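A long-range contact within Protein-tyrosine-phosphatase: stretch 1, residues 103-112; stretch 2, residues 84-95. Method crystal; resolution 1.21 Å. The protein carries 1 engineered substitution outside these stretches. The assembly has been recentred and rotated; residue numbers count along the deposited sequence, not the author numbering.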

# COMPACT_ATOMS: atom_id res chain seq x y z
N GLU A 103 -11.36 -12.94 8.80
CA GLU A 103 -10.29 -13.86 9.15
C GLU A 103 -8.90 -13.24 9.02
O GLU A 103 -7.93 -13.83 9.51
CB GLU A 103 -10.36 -15.13 8.28
CG GLU A 103 -10.11 -14.92 6.79
CD GLU A 103 -11.29 -14.29 6.06
OE1 GLU A 103 -12.38 -14.21 6.66
OE2 GLU A 103 -11.12 -13.87 4.90
N ALA A 104 -8.78 -12.07 8.40
CA ALA A 104 -7.48 -11.45 8.17
C ALA A 104 -7.08 -10.47 9.27
O ALA A 104 -6.02 -9.85 9.17
CB ALA A 104 -7.48 -10.72 6.82
N ARG A 105 -7.90 -10.33 10.32
CA ARG A 105 -7.57 -9.41 11.41
C ARG A 105 -6.16 -9.67 11.94
O ARG A 105 -5.37 -8.74 12.12
CB ARG A 105 -8.59 -9.57 12.54
CG ARG A 105 -8.36 -8.64 13.74
CD ARG A 105 -8.83 -9.27 15.04
NE ARG A 105 -8.00 -10.41 15.44
CZ ARG A 105 -6.85 -10.31 16.09
NH1 ARG A 105 -6.36 -9.12 16.42
NH2 ARG A 105 -6.17 -11.40 16.41
N GLY A 106 -5.83 -10.94 12.19
CA GLY A 106 -4.61 -11.26 12.90
C GLY A 106 -3.35 -10.87 12.16
O GLY A 106 -2.31 -10.65 12.78
N LYS A 107 -3.41 -10.78 10.83
CA LYS A 107 -2.23 -10.46 10.04
C LYS A 107 -2.27 -9.05 9.45
O LYS A 107 -1.42 -8.72 8.61
CB LYS A 107 -2.02 -11.49 8.93
CG LYS A 107 -3.16 -11.60 7.95
CD LYS A 107 -2.96 -12.80 7.03
CE LYS A 107 -4.12 -12.97 6.08
NZ LYS A 107 -3.98 -14.19 5.25
N THR A 108 -3.20 -8.21 9.89
CA THR A 108 -3.33 -6.85 9.38
C THR A 108 -2.68 -5.88 10.36
O THR A 108 -3.06 -5.83 11.53
CB THR A 108 -4.80 -6.49 9.13
OG1 THR A 108 -5.34 -7.36 8.13
CG2 THR A 108 -4.94 -5.05 8.66
N MET A 109 -1.72 -5.11 9.86
CA MET A 109 -0.96 -4.16 10.66
C MET A 109 -0.87 -2.84 9.90
O MET A 109 -1.32 -2.74 8.75
CB MET A 109 0.43 -4.73 10.99
CG MET A 109 0.36 -6.11 11.64
SD MET A 109 1.97 -6.84 11.98
CE MET A 109 1.49 -8.48 12.52
N LEU A 110 -0.30 -1.82 10.53
CA LEU A 110 -0.29 -0.47 9.99
C LEU A 110 1.01 -0.22 9.23
O LEU A 110 2.10 -0.46 9.76
CB LEU A 110 -0.43 0.55 11.11
CG LEU A 110 -0.60 2.01 10.67
CD1 LEU A 110 -1.95 2.23 10.01
CD2 LEU A 110 -0.44 2.94 11.87
N PHE A 111 0.89 0.29 8.00
CA PHE A 111 2.09 0.59 7.22
C PHE A 111 3.02 1.52 7.99
O PHE A 111 4.23 1.29 8.05
CB PHE A 111 1.72 1.19 5.87
CG PHE A 111 2.81 1.09 4.85
CD1 PHE A 111 2.85 0.03 3.95
CD2 PHE A 111 3.82 2.04 4.79
CE1 PHE A 111 3.86 -0.07 3.02
CE2 PHE A 111 4.84 1.94 3.85
CZ PHE A 111 4.85 0.88 2.97
N GLY A 112 2.47 2.56 8.62
CA GLY A 112 3.27 3.50 9.37
C GLY A 112 3.45 3.16 10.84
O GLY A 112 3.62 4.06 11.67
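Stretch 2 84-95: DLILVMEKGHME

At the end of the strands, Met89 makes a CH-pi contact with Phe111: its CE lies 3.7 Å from the centroid of the Phe111 ring, over one face and 13° off the normal. Leu87 also meets this ring, with CB 3.8 Å from Phe111 CD1.

After Asp84, stretch 2 forms a strand, 85-88, turns through a loop, and continues into a helix that includes His93 to Glu95. Its strand runs parallel to strand 108-110 of stretch 1, with a crossing angle of -38° and a closest axial approach of 4.6 Å. Thr108 pairs with Ile86, Met109 with Leu87, and Leu110 with Val88.

Four backbone hydrogen bonds fix this register. Ile86 N donates to Lys107 O (2.9 Å), and Met109 N to Ile86 O (2.8 Å). Val88 N then donates to Met109 O (2.9 Å), and Phe111 N to Val88 O (2.7 Å).

Side chains alternate between the sheet faces. On one, Met109 CB packs on Leu87 CD2 at 3.9 Å. On the other are Thr108, Ile86, Leu110 and Val88. Here the helix adds Met94, whose CE is 4.1 Å from Leu110 CB. Leu110 CD1 reaches past Val88, to 3.6 Å from Lys91 N.

Beyond the strands, one water joins the backbones, 2.8 Å from both Met89 O and Gly112 N.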

# COMPACT_ATOMS: atom_id res chain seq x y z
N ASP A 84 0.67 -13.30 3.73
CA ASP A 84 1.00 -13.55 5.12
C ASP A 84 0.86 -12.31 5.99
O ASP A 84 0.62 -12.43 7.20
CB ASP A 84 2.44 -14.04 5.23
CG ASP A 84 2.71 -15.27 4.40
OD1 ASP A 84 1.97 -16.27 4.55
OD2 ASP A 84 3.66 -15.25 3.59
N LEU A 85 1.02 -11.13 5.40
CA LEU A 85 1.01 -9.88 6.12
C LEU A 85 0.29 -8.84 5.28
O LEU A 85 0.51 -8.75 4.07
CB LEU A 85 2.45 -9.40 6.39
CG LEU A 85 2.62 -8.07 7.12
CD1 LEU A 85 2.05 -8.15 8.53
CD2 LEU A 85 4.09 -7.68 7.15
N ILE A 86 -0.59 -8.07 5.92
CA ILE A 86 -1.32 -6.99 5.27
C ILE A 86 -0.99 -5.70 6.00
O ILE A 86 -1.12 -5.62 7.22
CB ILE A 86 -2.84 -7.26 5.29
CG1 ILE A 86 -3.16 -8.58 4.59
CG2 ILE A 86 -3.58 -6.10 4.63
CD1 ILE A 86 -4.59 -9.04 4.75
N LEU A 87 -0.55 -4.69 5.24
CA LEU A 87 -0.17 -3.40 5.80
C LEU A 87 -1.10 -2.34 5.22
O LEU A 87 -1.07 -2.08 4.01
CB LEU A 87 1.28 -3.07 5.48
CG LEU A 87 2.32 -4.05 6.03
CD1 LEU A 87 3.72 -3.63 5.60
CD2 LEU A 87 2.25 -4.14 7.55
N VAL A 88 -1.92 -1.73 6.07
CA VAL A 88 -2.88 -0.71 5.65
C VAL A 88 -2.28 0.67 5.84
O VAL A 88 -1.45 0.90 6.73
CB VAL A 88 -4.24 -0.84 6.38
CG1 VAL A 88 -4.90 -2.17 6.06
CG2 VAL A 88 -4.06 -0.67 7.89
N MET A 89 -2.74 1.62 5.03
CA MET A 89 -2.20 2.98 5.08
C MET A 89 -2.81 3.82 6.19
O MET A 89 -2.16 4.75 6.68
CB MET A 89 -2.38 3.66 3.72
CG MET A 89 -1.41 3.16 2.66
SD MET A 89 0.29 3.65 3.04
CE MET A 89 1.20 2.60 1.91
N GLU A 90 -4.04 3.52 6.60
CA GLU A 90 -4.70 4.23 7.69
C GLU A 90 -5.27 3.23 8.67
O GLU A 90 -5.74 2.15 8.29
CB GLU A 90 -5.84 5.12 7.17
CG GLU A 90 -5.40 6.22 6.23
CD GLU A 90 -6.57 7.04 5.70
OE1 GLU A 90 -7.58 7.19 6.42
OE2 GLU A 90 -6.48 7.54 4.56
N LYS A 91 -5.24 3.59 9.96
CA LYS A 91 -5.79 2.71 10.98
C LYS A 91 -7.25 2.36 10.69
O LYS A 91 -7.67 1.21 10.87
CB LYS A 91 -5.66 3.35 12.37
CG LYS A 91 -6.49 2.68 13.46
CD LYS A 91 -6.18 1.19 13.62
CE LYS A 91 -4.76 0.96 14.13
NZ LYS A 91 -4.71 -0.17 15.10
N GLY A 92 -8.03 3.34 10.24
CA GLY A 92 -9.43 3.09 9.92
C GLY A 92 -9.64 2.04 8.85
O GLY A 92 -10.72 1.45 8.77
N HIS A 93 -8.63 1.79 8.01
CA HIS A 93 -8.76 0.78 6.97
C HIS A 93 -8.90 -0.63 7.55
O HIS A 93 -9.44 -1.51 6.87
CB HIS A 93 -7.55 0.82 6.05
CG HIS A 93 -7.43 2.09 5.26
ND1 HIS A 93 -6.26 2.49 4.67
CD2 HIS A 93 -8.34 3.05 4.98
CE1 HIS A 93 -6.45 3.64 4.05
NE2 HIS A 93 -7.71 4.00 4.22
N MET A 94 -8.42 -0.86 8.77
CA MET A 94 -8.48 -2.21 9.34
C MET A 94 -9.92 -2.67 9.50
O MET A 94 -10.26 -3.81 9.15
CB MET A 94 -7.75 -2.24 10.67
CG MET A 94 -6.27 -1.95 10.56
SD MET A 94 -5.38 -2.43 12.04
CE MET A 94 -3.76 -1.75 11.69
N GLU A 95 -10.79 -1.81 10.03
CA GLU A 95 -12.18 -2.21 10.21
C GLU A 95 -12.88 -2.41 8.87
O GLU A 95 -13.68 -3.34 8.72
CB GLU A 95 -12.92 -1.18 11.08
CG GLU A 95 -12.58 -1.28 12.56
CD GLU A 95 -13.45 -0.39 13.43
OE1 GLU A 95 -14.34 0.30 12.88
OE2 GLU A 95 -13.24 -0.37 14.66
O HOH W 1 0.24 4.12 7.97